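Local coordinates for protein SmhB (Serratia marcescens, PDB 6ZZ5) that acts as the B component, here in its soluble form, of Smh, a tripartite alpha-pore-forming toxin of the bacterium Serratia marcescens, at residues N139-I144 against S262-L267; A239-Y244 against S348-V353; E293-N298 against G302-S307. All blocks are in the same frame, centred on the assembly; numbering follows the deposited sequence. Where two conformers were deposited one is given.

How the interactions relate
Interactions 1 and 3 both draw on the long helix 252-300, at places on opposite sides of the chain's centre, their own centres about 53 Å apart. Interaction 1 is a buried helix-helix contact in the bundle, pairing a tyrosine layer with an amide-guanidinium pair. Interaction 2, also buried, lies about 20 Å away, centre to centre, and touches it through S262 and Y244; here a carboxylate of helix 230-245 meets the start of the C-terminal helix 349-359. Interaction 3 is a surface contact, nested in the sequence loop that interaction 2 closes. It joins neighbouring parts of the chain, mainly by backbone bonds and aliphatic contacts at a helix end.

Interaction 1 of 3, residues N139-I144 against S262-L267; sequences NNYQLI and SGYRGL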
loop_
_atom_site.group_PDB
_atom_site.type_symbol
_atom_site.label_atom_id
_atom_site.label_comp_id
_atom_site.label_asym_id
_atom_site.label_seq_id
_atom_site.Cartn_x
_atom_site.Cartn_y
_atom_site.Cartn_z
ATOM N N ASN A 139 -12.622 -1.589 14.987
ATOM C CA ASN A 139 -13.077 -0.949 16.246
ATOM C C ASN A 139 -13.905 -1.958 17.058
ATOM O O ASN A 139 -13.691 -2.039 18.279
ATOM C CB ASN A 139 -13.780 0.387 16.045
ATOM C CG ASN A 139 -12.745 1.484 15.830
ATOM O OD1 ASN A 139 -12.271 2.047 16.821
ATOM N ND2 ASN A 139 -12.426 1.821 14.566
ATOM N N ASN A 140 -14.836 -2.667 16.427
ATOM C CA ASN A 140 -15.650 -3.688 17.151
ATOM C C ASN A 140 -14.736 -4.779 17.743
ATOM O O ASN A 140 -15.014 -5.189 18.850
ATOM C CB ASN A 140 -16.790 -4.235 16.289
ATOM C CG ASN A 140 -17.943 -3.258 16.296
ATOM O OD1 ASN A 140 -18.470 -2.906 17.353
ATOM N ND2 ASN A 140 -18.334 -2.771 15.147
ATOM N N TYR A 141 -13.676 -5.171 17.035
ATOM C CA TYR A 141 -12.702 -6.198 17.480
ATOM C C TYR A 141 -12.151 -5.799 18.851
ATOM O O TYR A 141 -12.005 -6.681 19.710
ATOM C CB TYR A 141 -11.581 -6.468 16.475
ATOM C CG TYR A 141 -10.555 -7.444 17.016
ATOM C CD1 TYR A 141 -10.703 -8.799 16.846
ATOM C CD2 TYR A 141 -9.545 -7.001 17.856
ATOM C CE1 TYR A 141 -9.836 -9.693 17.453
ATOM C CE2 TYR A 141 -8.667 -7.876 18.484
ATOM C CZ TYR A 141 -8.822 -9.239 18.282
ATOM O OH TYR A 141 -7.944 -10.125 18.846
ATOM N N GLN A 142 -11.804 -4.531 19.071
ATOM C CA GLN A 142 -11.182 -4.107 20.363
ATOM C C GLN A 142 -12.098 -4.430 21.542
ATOM O O GLN A 142 -11.576 -4.696 22.604
ATOM C CB GLN A 142 -10.860 -2.605 20.358
ATOM C CG GLN A 142 -9.673 -2.249 19.477
ATOM C CD GLN A 142 -8.434 -3.063 19.801
ATOM O OE1 GLN A 142 -7.906 -3.770 18.969
ATOM N NE2 GLN A 142 -7.966 -2.968 21.023
ATOM N N LEU A 143 -13.409 -4.493 21.371
ATOM C CA LEU A 143 -14.332 -4.844 22.487
ATOM C C LEU A 143 -13.986 -6.245 23.018
ATOM O O LEU A 143 -14.012 -6.447 24.232
ATOM C CB LEU A 143 -15.790 -4.789 22.048
ATOM C CG LEU A 143 -16.276 -3.469 21.440
ATOM C CD1 LEU A 143 -17.756 -3.566 21.141
ATOM C CD2 LEU A 143 -15.990 -2.290 22.353
ATOM N N ILE A 144 -13.616 -7.161 22.115
ATOM C CA ILE A 144 -13.280 -8.572 22.439
ATOM C C ILE A 144 -12.091 -8.600 23.420
ATOM O O ILE A 144 -12.097 -9.365 24.368
ATOM C CB ILE A 144 -12.995 -9.357 21.145
ATOM C CG1 ILE A 144 -14.228 -9.375 20.227
ATOM C CG2 ILE A 144 -12.507 -10.768 21.479
ATOM C CD1 ILE A 144 -13.972 -9.821 18.827
ATOM N N SER A 262 -4.028 -4.886 17.215
ATOM C CA SER A 262 -3.074 -3.907 16.634
ATOM C C SER A 262 -2.915 -4.247 15.156
ATOM O O SER A 262 -2.880 -3.317 14.397
ATOM C CB SER A 262 -1.738 -3.895 17.320
ATOM O OG SER A 262 -1.891 -3.563 18.687
ATOM N N GLY A 263 -2.910 -5.545 14.807
ATOM C CA GLY A 263 -2.809 -5.985 13.407
ATOM C C GLY A 263 -4.041 -5.581 12.612
ATOM O O GLY A 263 -3.899 -5.215 11.449
ATOM N N TYR A 264 -5.219 -5.681 13.213
ATOM C CA TYR A 264 -6.499 -5.373 12.559
ATOM C C TYR A 264 -6.552 -3.850 12.350
ATOM O O TYR A 264 -6.897 -3.381 11.230
ATOM C CB TYR A 264 -7.648 -5.949 13.384
ATOM C CG TYR A 264 -8.908 -6.353 12.658
ATOM C CD1 TYR A 264 -9.225 -5.874 11.403
ATOM C CD2 TYR A 264 -9.779 -7.251 13.232
ATOM C CE1 TYR A 264 -10.363 -6.266 10.738
ATOM C CE2 TYR A 264 -10.900 -7.712 12.543
ATOM C CZ TYR A 264 -11.201 -7.210 11.304
ATOM O OH TYR A 264 -12.290 -7.628 10.615
ATOM N N ARG A 265 -6.211 -3.080 13.383
ATOM C CA ARG A 265 -6.170 -1.591 13.274
ATOM C C ARG A 265 -5.118 -1.192 12.247
ATOM O O ARG A 265 -5.400 -0.290 11.490
ATOM C CB ARG A 265 -5.999 -0.945 14.656
ATOM C CG ARG A 265 -7.358 -0.994 15.380
ATOM C CD ARG A 265 -7.473 -0.290 16.750
ATOM N NE ARG A 265 -6.610 -1.021 17.667
ATOM C CZ ARG A 265 -5.379 -0.672 18.028
ATOM N NH1 ARG A 265 -4.858 0.442 17.541
ATOM N NH2 ARG A 265 -4.703 -1.448 18.874
ATOM N N GLY A 266 -3.960 -1.854 12.245
ATOM C CA GLY A 266 -2.845 -1.566 11.309
ATOM C C GLY A 266 -3.270 -1.832 9.870
ATOM O O GLY A 266 -2.867 -1.047 8.943
ATOM N N LEU A 267 -4.116 -2.856 9.652
ATOM C CA LEU A 267 -4.645 -3.152 8.299
ATOM C C LEU A 267 -5.563 -1.988 7.882
ATOM O O LEU A 267 -5.430 -1.498 6.730
ATOM C CB LEU A 267 -5.387 -4.486 8.286
ATOM C CG LEU A 267 -6.029 -4.859 6.965
ATOM C CD1 LEU A 267 -5.014 -4.908 5.830
ATOM C CD2 LEU A 267 -6.784 -6.164 7.111
HETATM O O HOH W 1 -5.016 -4.223 20.624
#
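Y141 starts the contact by setting its CB and the near side of its ring against CD2 of the Y264 ring, with Y141 CB to Y264 CD2 at 3.8 Å. The two rings meet obliquely, their planes 52° apart and their centroids 5.9 Å apart. With CG anti to the backbone N (chi1 176°), the Y141 ring leads away from Y264, touching it only at its base, and carries its OH to A257 O, about two turns before Y264 on helix 252-300. Y264 also packs on A56 and H60 of helix 44-92.

One residue on, Q142 bends at chi2 (-53°) and lays its amide across R265. Its OE1 takes a weak but nearly straight hydrogen bond from R265 NE, 3.3 Å long, at the edge of the guanidinium and near its plane. The amide stands almost perpendicular to that plane. Water 1 closes a second path, accepting from Q142 NE2 and from R265 NH2.

These two layers join helices 99-151 and 252-300, antiparallel neighbours in the elongated helical bundle, with local axes 9.5 Å apart. The stronger partner of R265 is D167 of helix 156-184, which takes NH1 in a salt bridge. The chemistry therefore implies a guanidinium held probably mainly by its charged partner D167, with the neutral amide of Q142 and a water adding weaker support.

Interaction 2 of 3, residues A239-Y244 against S348-V353; sequences AREKLY and SIADFV
E241 reaches over the start of the C-terminal helix, its OE1 lying against the OG of S348 and the methyl of A350. The motif it meets is a helix N-cap: S348 immediately precedes helix 349-359, and its OG accepts from D351 N at 3.0 Å. The same hydroxyl donates to E241 OE1 over 2.7 Å, meeting the syn lone pair of that oxygen, on the side of OE2. S348 OG is thus gripped from two directions, as acceptor within its own turn and as donor to the other helix. Its chi1 of 67° sets OG between the backbone N and the carbonyl carbon, where it can do both.

E241 OE1 has a second donor in water 2, which in turn accepts from A350 N, another amide of the first helical turn. A carboxylate brought to the N-terminal end of a helix is probably stabilised by the amides and dipole there. The other oxygen, E241 OE2, forms a salt bridge with R245 on its own helix. Beside this polar centre A350 also packs on L237 and S238, extending the join between helices 230-245 and 349-359.

R240 marks the inner side of the contact. Bent at chi3, it sends its guanidinium toward I349, while its NH1 bonds to G214 O and its chain rests on I173 of helix 156-184. I349 in turn packs on A217 of strand 216-221. The meeting of the two side chains is edge-on: I349 CG2 lies near the guanidinium plane, 3.6 Å from R240 NH2.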
loop_
_atom_site.group_PDB
_atom_site.type_symbol
_atom_site.label_atom_id
_atom_site.label_comp_id
_atom_site.label_asym_id
_atom_site.label_seq_id
_atom_site.Cartn_x
_atom_site.Cartn_y
_atom_site.Cartn_z
ATOM N N ALA A 239 12.340 -2.087 18.320
ATOM C CA ALA A 239 11.617 -1.218 19.278
ATOM C C ALA A 239 10.273 -1.889 19.606
ATOM O O ALA A 239 9.914 -1.966 20.800
ATOM C CB ALA A 239 11.490 0.186 18.717
ATOM N N ARG A 240 9.522 -2.338 18.595
ATOM C CA ARG A 240 8.198 -2.965 18.856
ATOM C C ARG A 240 8.392 -4.199 19.749
ATOM O O ARG A 240 7.624 -4.420 20.719
ATOM C CB ARG A 240 7.499 -3.341 17.542
ATOM C CG ARG A 240 6.191 -4.094 17.777
ATOM C CD ARG A 240 5.335 -4.276 16.524
ATOM N NE ARG A 240 6.112 -5.029 15.538
ATOM C CZ ARG A 240 5.853 -5.144 14.252
ATOM N NH1 ARG A 240 4.799 -4.570 13.739
ATOM N NH2 ARG A 240 6.661 -5.823 13.470
ATOM N N GLU A 241 9.338 -5.031 19.384
ATOM C CA GLU A 241 9.626 -6.259 20.151
ATOM C C GLU A 241 9.985 -5.901 21.600
ATOM O O GLU A 241 9.433 -6.556 22.548
ATOM C CB GLU A 241 10.678 -7.056 19.395
ATOM C CG GLU A 241 11.090 -8.286 20.118
ATOM C CD GLU A 241 11.589 -9.411 19.218
ATOM O OE1 GLU A 241 11.044 -9.626 18.099
ATOM O OE2 GLU A 241 12.489 -10.065 19.658
ATOM N N LYS A 242 10.723 -4.817 21.791
ATOM C CA LYS A 242 11.132 -4.362 23.156
ATOM C C LYS A 242 9.914 -3.834 23.941
ATOM O O LYS A 242 9.815 -4.091 25.151
ATOM C CB LYS A 242 12.292 -3.358 23.069
ATOM C CG LYS A 242 12.914 -2.963 24.403
ATOM C CD LYS A 242 13.467 -4.156 25.224
ATOM C CE LYS A 242 14.296 -3.761 26.435
ATOM N NZ LYS A 242 13.564 -2.777 27.276
ATOM N N LEU A 243 8.996 -3.102 23.300
ATOM C CA LEU A 243 7.784 -2.605 24.013
ATOM C C LEU A 243 6.891 -3.763 24.469
ATOM O O LEU A 243 6.243 -3.651 25.539
ATOM C CB LEU A 243 7.068 -1.630 23.066
ATOM C CG LEU A 243 7.873 -0.363 22.795
ATOM C CD1 LEU A 243 7.347 0.324 21.556
ATOM C CD2 LEU A 243 7.835 0.524 24.047
ATOM N N TYR A 244 6.799 -4.841 23.690
ATOM C CA TYR A 244 6.064 -6.067 24.114
ATOM C C TYR A 244 6.788 -6.811 25.242
ATOM O O TYR A 244 6.125 -7.207 26.204
ATOM C CB TYR A 244 5.859 -7.043 22.969
ATOM C CG TYR A 244 4.736 -6.652 22.075
ATOM C CD1 TYR A 244 3.451 -6.552 22.587
ATOM C CD2 TYR A 244 4.950 -6.387 20.733
ATOM C CE1 TYR A 244 2.398 -6.214 21.755
ATOM C CE2 TYR A 244 3.914 -6.065 19.890
ATOM C CZ TYR A 244 2.637 -5.993 20.409
ATOM O OH TYR A 244 1.614 -5.643 19.597
ATOM N N SER A 348 11.473 -14.156 15.154
ATOM C CA SER A 348 10.509 -13.034 15.015
ATOM C C SER A 348 10.877 -12.224 13.772
ATOM O O SER A 348 12.008 -12.351 13.264
ATOM C CB SER A 348 10.547 -12.166 16.266
ATOM O OG SER A 348 11.796 -11.508 16.360
ATOM N N ILE A 349 9.994 -11.356 13.302
ATOM C CA ILE A 349 10.385 -10.475 12.169
ATOM C C ILE A 349 11.568 -9.598 12.575
ATOM O O ILE A 349 12.460 -9.422 11.740
ATOM C CB ILE A 349 9.200 -9.693 11.571
ATOM C CG1 ILE A 349 9.611 -9.135 10.211
ATOM C CG2 ILE A 349 8.680 -8.628 12.526
ATOM C CD1 ILE A 349 9.968 -10.228 9.169
ATOM N N ALA A 350 11.632 -9.085 13.807
ATOM C CA ALA A 350 12.799 -8.270 14.236
ATOM C C ALA A 350 14.103 -9.090 14.264
ATOM O O ALA A 350 15.145 -8.562 13.828
ATOM C CB ALA A 350 12.564 -7.636 15.595
ATOM N N ASP A 351 14.072 -10.337 14.713
ATOM C CA ASP A 351 15.263 -11.232 14.733
ATOM C C ASP A 351 15.719 -11.482 13.289
ATOM O O ASP A 351 16.910 -11.388 13.020
ATOM C CB ASP A 351 14.924 -12.535 15.452
ATOM C CG ASP A 351 16.106 -13.441 15.705
ATOM O OD1 ASP A 351 17.237 -12.941 15.766
ATOM O OD2 ASP A 351 15.865 -14.633 15.837
ATOM N N PHE A 352 14.787 -11.760 12.376
ATOM C CA PHE A 352 15.111 -12.040 10.956
ATOM C C PHE A 352 15.787 -10.815 10.321
ATOM O O PHE A 352 16.787 -10.945 9.626
ATOM C CB PHE A 352 13.830 -12.320 10.178
ATOM C CG PHE A 352 14.069 -12.665 8.738
ATOM C CD1 PHE A 352 14.500 -13.944 8.383
ATOM C CD2 PHE A 352 13.794 -11.723 7.743
ATOM C CE1 PHE A 352 14.711 -14.250 7.042
ATOM C CE2 PHE A 352 13.970 -12.047 6.410
ATOM C CZ PHE A 352 14.455 -13.306 6.069
ATOM N N VAL A 353 15.209 -9.637 10.531
ATOM C CA VAL A 353 15.760 -8.384 9.967
ATOM C C VAL A 353 17.092 -8.073 10.645
ATOM O O VAL A 353 18.012 -7.636 9.932
ATOM C CB VAL A 353 14.726 -7.250 10.036
ATOM C CG1 VAL A 353 15.357 -5.910 9.700
ATOM C CG2 VAL A 353 13.554 -7.563 9.118
HETATM O O HOH W 2 9.474 -8.927 15.963
#

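Interaction 3 of 3, residues E293-N298 against G302-S307; sequences ETLNAN and GIIDDS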
loop_
_atom_site.group_PDB
_atom_site.type_symbol
_atom_site.label_atom_id
_atom_site.label_comp_id
_atom_site.label_asym_id
_atom_site.label_seq_id
_atom_site.Cartn_x
_atom_site.Cartn_y
_atom_site.Cartn_z
ATOM N N GLU A 293 -9.921 18.735 -22.189
ATOM C CA GLU A 293 -11.255 19.295 -22.506
ATOM C C GLU A 293 -11.129 20.797 -22.776
ATOM O O GLU A 293 -11.756 21.263 -23.719
ATOM C CB GLU A 293 -12.272 19.025 -21.393
ATOM C CG GLU A 293 -12.718 17.568 -21.385
ATOM C CD GLU A 293 -13.429 17.062 -20.135
ATOM O OE1 GLU A 293 -13.710 17.881 -19.263
ATOM O OE2 GLU A 293 -13.671 15.820 -20.042
ATOM N N THR A 294 -10.337 21.517 -21.984
ATOM C CA THR A 294 -10.124 22.969 -22.185
ATOM C C THR A 294 -9.468 23.242 -23.545
ATOM O O THR A 294 -9.921 24.199 -24.251
ATOM C CB THR A 294 -9.383 23.592 -21.003
ATOM O OG1 THR A 294 -10.173 23.239 -19.875
ATOM C CG2 THR A 294 -9.346 25.103 -21.076
ATOM N N LEU A 295 -8.454 22.479 -23.910
ATOM C CA LEU A 295 -7.798 22.620 -25.226
ATOM C C LEU A 295 -8.839 22.457 -26.332
ATOM O O LEU A 295 -8.847 23.271 -27.298
ATOM C CB LEU A 295 -6.661 21.609 -25.358
ATOM C CG LEU A 295 -5.475 21.830 -24.404
ATOM C CD1 LEU A 295 -4.548 20.637 -24.450
ATOM C CD2 LEU A 295 -4.688 23.102 -24.715
ATOM N N ASN A 296 -9.661 21.413 -26.239
ATOM C CA ASN A 296 -10.696 21.055 -27.250
ATOM C C ASN A 296 -11.684 22.218 -27.419
ATOM O O ASN A 296 -11.886 22.663 -28.526
ATOM C CB ASN A 296 -11.412 19.752 -26.849
ATOM C CG ASN A 296 -12.207 19.197 -28.016
ATOM O OD1 ASN A 296 -12.175 19.744 -29.106
ATOM N ND2 ASN A 296 -12.789 18.036 -27.848
ATOM N N ALA A 297 -12.241 22.728 -26.320
ATOM C CA ALA A 297 -13.169 23.882 -26.300
ATOM C C ALA A 297 -12.471 25.131 -26.862
ATOM O O ALA A 297 -13.067 25.842 -27.721
ATOM C CB ALA A 297 -13.723 24.106 -24.876
ATOM N N ASN A 298 -11.221 25.354 -26.489
ATOM C CA ASN A 298 -10.475 26.581 -26.851
ATOM C C ASN A 298 -10.143 26.569 -28.347
ATOM O O ASN A 298 -10.195 27.613 -29.026
ATOM C CB ASN A 298 -9.263 26.770 -25.936
ATOM C CG ASN A 298 -9.659 27.419 -24.620
ATOM O OD1 ASN A 298 -10.753 27.934 -24.509
ATOM N ND2 ASN A 298 -8.818 27.336 -23.606
ATOM N N GLY A 302 -11.737 29.063 -31.371
ATOM C CA GLY A 302 -10.733 29.968 -31.985
ATOM C C GLY A 302 -9.941 30.786 -30.933
ATOM O O GLY A 302 -9.215 31.699 -31.308
ATOM N N ILE A 303 -9.969 30.407 -29.669
ATOM C CA ILE A 303 -9.141 31.040 -28.612
ATOM C C ILE A 303 -7.691 30.543 -28.709
ATOM O O ILE A 303 -6.787 31.325 -28.406
ATOM C CB ILE A 303 -9.779 30.808 -27.234
ATOM C CG1 ILE A 303 -11.085 31.598 -27.088
ATOM C CG2 ILE A 303 -8.809 31.155 -26.125
ATOM C CD1 ILE A 303 -11.946 31.142 -25.941
ATOM N N ILE A 304 -7.456 29.283 -29.072
ATOM C CA ILE A 304 -6.119 28.797 -29.478
ATOM C C ILE A 304 -6.221 28.308 -30.916
ATOM O O ILE A 304 -7.353 28.135 -31.431
ATOM C CB ILE A 304 -5.600 27.688 -28.555
ATOM C CG1 ILE A 304 -6.485 26.436 -28.637
ATOM C CG2 ILE A 304 -5.384 28.238 -27.132
ATOM C CD1 ILE A 304 -6.014 25.319 -27.773
ATOM N N ASP A 305 -5.075 28.149 -31.563
ATOM C CA ASP A 305 -4.983 27.679 -32.969
ATOM C C ASP A 305 -4.085 26.421 -33.048
ATOM O O ASP A 305 -3.565 25.945 -31.998
ATOM C CB ASP A 305 -4.586 28.864 -33.847
ATOM C CG ASP A 305 -3.189 29.382 -33.604
ATOM O OD1 ASP A 305 -2.452 28.762 -32.798
ATOM O OD2 ASP A 305 -2.886 30.479 -34.153
ATOM N N ASP A 306 -3.908 25.877 -34.244
ATOM C CA ASP A 306 -3.102 24.644 -34.437
ATOM C C ASP A 306 -1.659 24.904 -34.047
ATOM O O ASP A 306 -1.011 24.004 -33.549
ATOM C CB ASP A 306 -3.217 24.163 -35.885
ATOM C CG ASP A 306 -4.620 23.649 -36.190
ATOM O OD1 ASP A 306 -5.414 23.596 -35.284
ATOM O OD2 ASP A 306 -4.894 23.283 -37.324
ATOM N N SER A 307 -1.154 26.110 -34.261
ATOM C CA SER A 307 0.244 26.445 -33.910
ATOM C C SER A 307 0.469 26.278 -32.398
ATOM O O SER A 307 1.502 25.727 -31.992
ATOM C CB SER A 307 0.578 27.831 -34.394
ATOM O OG SER A 307 1.930 28.059 -34.146
#
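N298 O receives two backbone amides from the chain that returns past it. I303 N approaches in the carbonyl plane at 2.9 Å, although its hydrogen is bent off line, with an N-H...O angle of 131°. I304 N lies farther away, at 3.2 Å, and is straighter at its hydrogen, but comes from above the carbonyl plane. Together they gather the chain around the closing end of helix 252-300, which finishes in a Schellman motif. G302 is its hinge: the residue leaves helical geometry with a positive phi of 72°, and the chain turns back on the last helical turn.

Around this polar centre lie two isoleucines. I303 sets its branches beside the amide of N298, with its CD1 3.7 Å from N298 OD1. I304 packs nearer the backbone of the same residue, its CG1 3.9 Å from N298 CB. Its chi1 of 64° places CG1 between the backbone N and the carbonyl carbon, and from there the extended chain takes CD1 back to L295, 3.5 Å from L295 O.

Farther out, L295 packs on F308 and L312 of helix 306-319, so the leucine touches both the turn and the helix that follows it. I304 also meets L299, near the end of the first helix. The second helix begins at once: D305 is its N-cap, with OD1 accepting from F308 N. The connection is therefore a short, tight helix-to-helix link at the surface. At its apolar end, I304 CD1 sits 4.0 Å from L295 CD2.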